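Nitroreductase-like family protein (Bacillus cereus, PDB 2I7H) belongs to the FMN-dependent nitroreductase-like flavoproteins and binds flavin mononucleotide as a protein of two chains. Local coordinates at residues 62-66 against 89-95; 22-28 against 164-169. All blocks are in the same frame, centred on the assembly; numbering follows the deposited sequence. Where two conformers were deposited one is given.

Contact 1. Residues 62-66 against 89-95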
loop_
_atom_site.group_PDB
_atom_site.type_symbol
_atom_site.label_atom_id
_atom_site.label_comp_id
_atom_site.label_asym_id
_atom_site.label_seq_id
_atom_site.Cartn_x
_atom_site.Cartn_y
_atom_site.Cartn_z
ATOM N N ARG A 62 -9.930 24.532 -3.844
ATOM C CA ARG A 62 -9.851 23.601 -4.966
ATOM C C ARG A 62 -9.521 24.297 -6.286
ATOM O O ARG A 62 -8.981 23.676 -7.192
ATOM C CB ARG A 62 -11.146 22.802 -5.099
ATOM C CG ARG A 62 -11.376 21.814 -3.992
ATOM C CD ARG A 62 -12.780 21.316 -4.039
ATOM N NE ARG A 62 -13.737 22.420 -3.961
ATOM C CZ ARG A 62 -15.016 22.349 -4.328
ATOM N NH1 ARG A 62 -15.790 23.421 -4.192
ATOM N NH2 ARG A 62 -15.520 21.214 -4.829
ATOM N N LYS A 63 -9.846 25.581 -6.385
ATOM C CA LYS A 63 -9.556 26.351 -7.588
ATOM C C LYS A 63 -8.073 26.608 -7.703
ATOM O O LYS A 63 -7.560 26.804 -8.799
ATOM C CB LYS A 63 -10.314 27.682 -7.598
ATOM C CG LYS A 63 -11.779 27.568 -7.933
ATOM C CD LYS A 63 -12.423 28.975 -7.983
ATOM C CE LYS A 63 -13.927 28.940 -7.664
ATOM N NZ LYS A 63 -14.533 30.326 -7.512
ATOM N N LYS A 64 -7.387 26.620 -6.565
ATOM C CA LYS A 64 -5.938 26.822 -6.562
ATOM C C LYS A 64 -5.237 25.625 -7.182
ATOM O O LYS A 64 -4.290 25.790 -7.940
ATOM C CB LYS A 64 -5.408 27.059 -5.149
ATOM C CG LYS A 64 -5.790 28.378 -4.584
ATOM C CD LYS A 64 -4.574 29.060 -4.014
ATOM C CE LYS A 64 -4.970 30.363 -3.357
ATOM N NZ LYS A 64 -5.509 30.030 -2.029
ATOM N N LEU A 65 -5.722 24.433 -6.832
ATOM C CA LEU A 65 -5.242 23.182 -7.389
ATOM C C LEU A 65 -5.523 23.172 -8.872
ATOM O O LEU A 65 -4.649 22.830 -9.664
ATOM C CB LEU A 65 -5.980 21.996 -6.757
ATOM C CG LEU A 65 -5.234 20.682 -6.524
ATOM C CD1 LEU A 65 -6.158 19.496 -6.727
ATOM C CD2 LEU A 65 -4.019 20.534 -7.350
ATOM N N VAL A 66 -6.755 23.521 -9.235
ATOM C CA VAL A 66 -7.137 23.589 -10.639
ATOM C C VAL A 66 -6.201 24.500 -11.423
ATOM O O VAL A 66 -5.736 24.120 -12.498
ATOM C CB VAL A 66 -8.606 24.004 -10.839
ATOM C CG1 VAL A 66 -8.864 24.370 -12.290
ATOM C CG2 VAL A 66 -9.514 22.880 -10.433
ATOM N N PHE A 89 -13.031 18.764 -10.948
ATOM C CA PHE A 89 -12.363 19.038 -9.683
ATOM C C PHE A 89 -13.274 19.875 -8.783
ATOM O O PHE A 89 -13.182 19.841 -7.552
ATOM C CB PHE A 89 -11.068 19.823 -9.943
ATOM C CG PHE A 89 -9.868 18.978 -10.197
ATOM C CD1 PHE A 89 -9.843 18.068 -11.241
ATOM C CD2 PHE A 89 -8.721 19.133 -9.416
ATOM C CE1 PHE A 89 -8.715 17.295 -11.489
ATOM C CE2 PHE A 89 -7.584 18.375 -9.674
ATOM C CZ PHE A 89 -7.582 17.448 -10.718
ATOM N N LEU A 90 -14.125 20.664 -9.417
ATOM C CA LEU A 90 -14.945 21.617 -8.702
ATOM C C LEU A 90 -16.294 21.023 -8.279
ATOM O O LEU A 90 -17.043 21.645 -7.507
ATOM C CB LEU A 90 -15.095 22.886 -9.544
ATOM C CG LEU A 90 -14.110 24.023 -9.217
ATOM C CD1 LEU A 90 -12.791 23.594 -8.670
ATOM C CD2 LEU A 90 -13.886 24.943 -10.389
ATOM N N SER A 91 -16.594 19.821 -8.787
ATOM C CA SER A 91 -17.738 19.028 -8.310
ATOM C C SER A 91 -17.252 17.791 -7.573
ATOM O O SER A 91 -17.946 16.768 -7.500
ATOM C CB SER A 91 -18.702 18.663 -9.453
ATOM O OG SER A 91 -17.991 18.235 -10.593
ATOM N N THR A 92 -16.032 17.897 -7.047
ATOM C CA THR A 92 -15.426 16.894 -6.187
ATOM C C THR A 92 -15.147 17.608 -4.879
ATOM O O THR A 92 -14.405 18.589 -4.871
ATOM C CB THR A 92 -14.122 16.352 -6.798
ATOM O OG1 THR A 92 -14.418 15.740 -8.056
ATOM C CG2 THR A 92 -13.441 15.326 -5.882
ATOM N N PRO A 93 -15.799 17.176 -3.787
ATOM C CA PRO A 93 -15.674 17.871 -2.492
ATOM C C PRO A 93 -14.251 18.129 -1.954
ATOM O O PRO A 93 -14.017 19.163 -1.332
ATOM C CB PRO A 93 -16.475 16.965 -1.522
ATOM C CG PRO A 93 -17.461 16.318 -2.362
ATOM C CD PRO A 93 -16.771 16.072 -3.705
ATOM N N ALA A 94 -13.331 17.194 -2.147
ATOM C CA ALA A 94 -11.987 17.342 -1.606
ATOM C C ALA A 94 -11.016 16.647 -2.525
ATOM O O ALA A 94 -11.361 15.645 -3.166
ATOM C CB ALA A 94 -11.901 16.766 -0.165
ATOM N N GLN A 95 -9.823 17.224 -2.633
ATOM C CA GLN A 95 -8.642 16.549 -3.183
ATOM C C GLN A 95 -7.567 16.509 -2.114
ATOM O O GLN A 95 -7.366 17.491 -1.387
ATOM C CB GLN A 95 -8.080 17.272 -4.407
ATOM C CG GLN A 95 -8.853 17.051 -5.681
ATOM C CD GLN A 95 -9.923 18.100 -5.916
ATOM O OE1 GLN A 95 -9.811 19.250 -5.458
ATOM N NE2 GLN A 95 -10.969 17.714 -6.664
#

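Contact 2. Residues 22-28 against 164-169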
loop_
_atom_site.group_PDB
_atom_site.type_symbol
_atom_site.label_atom_id
_atom_site.label_comp_id
_atom_site.label_asym_id
_atom_site.label_seq_id
_atom_site.Cartn_x
_atom_site.Cartn_y
_atom_site.Cartn_z
ATOM N N THR A 22 -17.317 9.937 -9.369
ATOM C CA THR A 22 -18.374 10.935 -9.391
ATOM C C THR A 22 -19.107 11.008 -8.052
ATOM O O THR A 22 -19.471 9.994 -7.452
ATOM C CB THR A 22 -19.327 10.773 -10.599
ATOM O OG1 THR A 22 -20.076 11.983 -10.772
ATOM C CG2 THR A 22 -20.272 9.576 -10.430
ATOM N N PHE A 23 -19.297 12.234 -7.592
ATOM C CA PHE A 23 -19.749 12.496 -6.228
ATOM C C PHE A 23 -21.031 13.290 -6.152
ATOM O O PHE A 23 -21.267 14.150 -6.988
ATOM C CB PHE A 23 -18.621 13.182 -5.444
ATOM C CG PHE A 23 -17.284 12.481 -5.595
ATOM C CD1 PHE A 23 -16.344 12.939 -6.500
ATOM C CD2 PHE A 23 -16.999 11.325 -4.866
ATOM C CE1 PHE A 23 -15.124 12.272 -6.656
ATOM C CE2 PHE A 23 -15.809 10.680 -5.005
ATOM C CZ PHE A 23 -14.863 11.152 -5.909
ATOM N N THR A 24 -21.858 12.995 -5.151
ATOM C CA THR A 24 -23.004 13.849 -4.830
ATOM C C THR A 24 -22.491 15.169 -4.243
ATOM O O THR A 24 -21.325 15.257 -3.844
ATOM C CB THR A 24 -24.006 13.168 -3.861
ATOM O OG1 THR A 24 -23.534 13.263 -2.511
ATOM C CG2 THR A 24 -24.229 11.711 -4.232
ATOM N N ASP A 25 -23.361 16.177 -4.199
ATOM C CA ASP A 25 -23.000 17.513 -3.705
ATOM C C ASP A 25 -23.220 17.613 -2.186
ATOM O O ASP A 25 -23.422 18.701 -1.639
ATOM C CB ASP A 25 -23.793 18.603 -4.462
ATOM C CG ASP A 25 -22.923 19.788 -4.904
ATOM O OD1 ASP A 25 -21.678 19.664 -4.959
ATOM O OD2 ASP A 25 -23.493 20.852 -5.222
ATOM N N LYS A 26 -23.190 16.461 -1.521
ATOM C CA LYS A 26 -23.216 16.382 -0.059
ATOM C C LYS A 26 -21.877 16.860 0.524
ATOM O O LYS A 26 -20.820 16.705 -0.098
ATOM C CB LYS A 26 -23.513 14.948 0.388
ATOM C CG LYS A 26 -23.770 14.808 1.862
ATOM C CD LYS A 26 -23.865 13.367 2.258
ATOM C CE LYS A 26 -23.846 13.231 3.760
ATOM N NZ LYS A 26 -23.737 11.789 4.100
ATOM N N ALA A 27 -21.928 17.446 1.710
ATOM C CA ALA A 27 -20.782 18.154 2.251
ATOM C C ALA A 27 -19.861 17.193 2.972
ATOM O O ALA A 27 -20.312 16.395 3.790
ATOM C CB ALA A 27 -21.248 19.266 3.186
ATOM N N VAL A 28 -18.573 17.258 2.662
ATOM C CA VAL A 28 -17.582 16.442 3.359
ATOM C C VAL A 28 -16.949 17.297 4.452
ATOM O O VAL A 28 -16.392 18.358 4.173
ATOM C CB VAL A 28 -16.505 15.868 2.396
ATOM C CG1 VAL A 28 -15.462 15.051 3.160
ATOM C CG2 VAL A 28 -17.156 15.001 1.333
ATOM N N HIS A 164 -9.220 11.857 -4.806
ATOM C CA HIS A 164 -10.445 12.629 -5.045
ATOM C C HIS A 164 -11.555 11.978 -4.240
ATOM O O HIS A 164 -11.748 10.780 -4.314
ATOM C CB HIS A 164 -10.781 12.673 -6.529
ATOM C CG HIS A 164 -9.804 13.485 -7.328
ATOM N ND1 HIS A 164 -10.154 14.654 -7.963
ATOM C CD2 HIS A 164 -8.484 13.299 -7.586
ATOM C CE1 HIS A 164 -9.101 15.145 -8.597
ATOM N NE2 HIS A 164 -8.075 14.345 -8.376
ATOM N N ILE A 165 -12.250 12.768 -3.442
ATOM C CA ILE A 165 -13.029 12.228 -2.334
ATOM C C ILE A 165 -14.389 12.899 -2.240
ATOM O O ILE A 165 -14.501 14.103 -2.410
ATOM C CB ILE A 165 -12.305 12.462 -0.982
ATOM C CG1 ILE A 165 -10.865 11.964 -1.042
ATOM C CG2 ILE A 165 -13.072 11.820 0.186
ATOM C CD1 ILE A 165 -9.906 12.716 -0.116
ATOM N N GLY A 166 -15.413 12.110 -1.939
ATOM C CA GLY A 166 -16.716 12.654 -1.566
ATOM C C GLY A 166 -17.746 11.560 -1.420
ATOM O O GLY A 166 -17.470 10.388 -1.710
ATOM N N TYR A 167 -18.927 11.936 -0.949
ATOM C CA TYR A 167 -20.051 11.007 -0.847
ATOM C C TYR A 167 -20.564 10.707 -2.244
ATOM O O TYR A 167 -20.369 11.489 -3.169
ATOM C CB TYR A 167 -21.160 11.577 0.067
ATOM C CG TYR A 167 -20.697 11.732 1.487
ATOM C CD1 TYR A 167 -20.351 12.990 1.999
ATOM C CD2 TYR A 167 -20.552 10.615 2.312
ATOM C CE1 TYR A 167 -19.885 13.123 3.320
ATOM C CE2 TYR A 167 -20.093 10.729 3.619
ATOM C CZ TYR A 167 -19.754 11.978 4.113
ATOM O OH TYR A 167 -19.307 12.076 5.405
ATOM N N PHE A 168 -21.197 9.560 -2.402
ATOM C CA PHE A 168 -21.604 9.115 -3.728
ATOM C C PHE A 168 -22.960 8.447 -3.697
ATOM O O PHE A 168 -23.412 7.961 -2.660
ATOM C CB PHE A 168 -20.556 8.162 -4.335
ATOM C CG PHE A 168 -20.346 6.915 -3.545
ATOM C CD1 PHE A 168 -20.982 5.736 -3.904
ATOM C CD2 PHE A 168 -19.529 6.919 -2.431
ATOM C CE1 PHE A 168 -20.795 4.575 -3.142
ATOM C CE2 PHE A 168 -19.332 5.765 -1.676
ATOM C CZ PHE A 168 -19.948 4.605 -2.025
ATOM N N ASP A 169 -23.591 8.422 -4.860
ATOM C CA ASP A 169 -24.909 7.843 -5.026
ATOM C C ASP A 169 -24.823 6.316 -5.056
ATOM O O ASP A 169 -25.207 5.654 -4.098
ATOM C CB ASP A 169 -25.548 8.390 -6.307
ATOM C CG ASP A 169 -27.033 8.424 -6.235
ATOM O OD1 ASP A 169 -27.651 7.424 -5.790
ATOM O OD2 ASP A 169 -27.600 9.469 -6.627
HETATM O O HOH W 1 -22.323 9.355 -7.281
HETATM O O HOH W 2 -20.240 14.563 -1.488
HETATM O O HOH W 3 -18.704 14.659 6.176
#

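Contact 1. Residues 62-66 against 89-95
Polar contacts centre on Arg62, in the first turn of helix 62-71. Its side chain reaches across the end of helix 75-90, and Arg62 NH2 donates a hydrogen bond to Thr92 O (2.9 Å, 159°), tying the guanidinium to the backbone of the turn; Leu90 CA lies over one face of the group. NE is held by the carbonyl of Gly59. On the other segment, Gln95 NE2 folds back to donate a hydrogen bond to Phe89 O (3.2 Å), bracing strand against helix end, while Gln95 OE1, 3.3 Å from Arg62 CG, is buried without a polar partner.

Apolar packing fills in beneath. Leu65 CD1 meets the edge of the Phe89 ring at CE2 (3.5 Å), and Val66 CG2 touches both Phe89 CB (3.5 Å) and Leu90 CD1 (3.8 Å). Gln95 CB adds a contact to Leu65 CD1 (3.7 Å).

Two consecutive helices thus pack together beside the short turn leading into strand 94-101; they form the helical connection between neighbouring antiparallel strands 53-58 and 94-101 of this alpha+beta nitroreductase-like fold.

Contact 2. Residues 22-28 against 164-169
Tyr167 gives up more surface here than any other residue, 133 Å². It belongs to the segment on strand 157-167, an inner strand of the antiparallel sheet of the nitroreductase-like fold, against which packs the loop 22-28 between helices 10-16 and 30-40. Lys26 lies across one face of its ring: Lys26 NZ sits 3.8 Å from the Tyr167 ring centroid and only 8° off the normal, a cation-pi contact, and Lys26 CE follows at 4.0 Å from the same centroid as a CH-pi contact. Ala27 O approaches the ring edge, 3.3 Å from Tyr167 CE1, and Val28 CG2 packs on Tyr167 CD1 at 3.8 Å. The tyrosine backbone is engaged as well. Tyr167 O accepts a hydrogen bond from Thr24 N (2.9 Å), while Tyr167 N donates to a water that in turn donates to Thr24 O and Lys26 O.

Phe23, next with 91 Å², lays its ring along the strand backbone. Ile165 C lies over one face, 3.8 Å from Phe23 CE2, and Gly166 O comes within 3.3 Å of Phe23 CD2. An ideal CB on Gly166 would be a tight 3.2 Å from Phe23 CB, so the bare backbone permits this close fit.

With one direct backbone bond, water bridges (another joins Thr22 O to Asp169 N) and a cation over an aromatic face, the loop is fastened to the strand by mixed, partly solvent-mediated chemistry rather than by continuous strand pairing.

Contacts 1 and 2 meet at neighbouring antiparallel strands, 94-101 and 157-167, where Ala94 O and Ile165 N, 3.0 Å apart, probably form a hydrogen bond. Phe89 and His164 also set their rings edge-to-face across the junction, while Phe23 of contact 2 touches Thr92 and Pro93 of contact 1. Both contacts are partly buried and lie on the same side of the chain's centre. Contact 1 joins helices through an aliphatic-aromatic interior, with an arginine gripping the backbone; contact 2 holds an irregular loop against a strand, with an exposed lysine over a tyrosine ring and waters bridging backbone groups. The first bridges elements close in sequence, the second brings distant ones together.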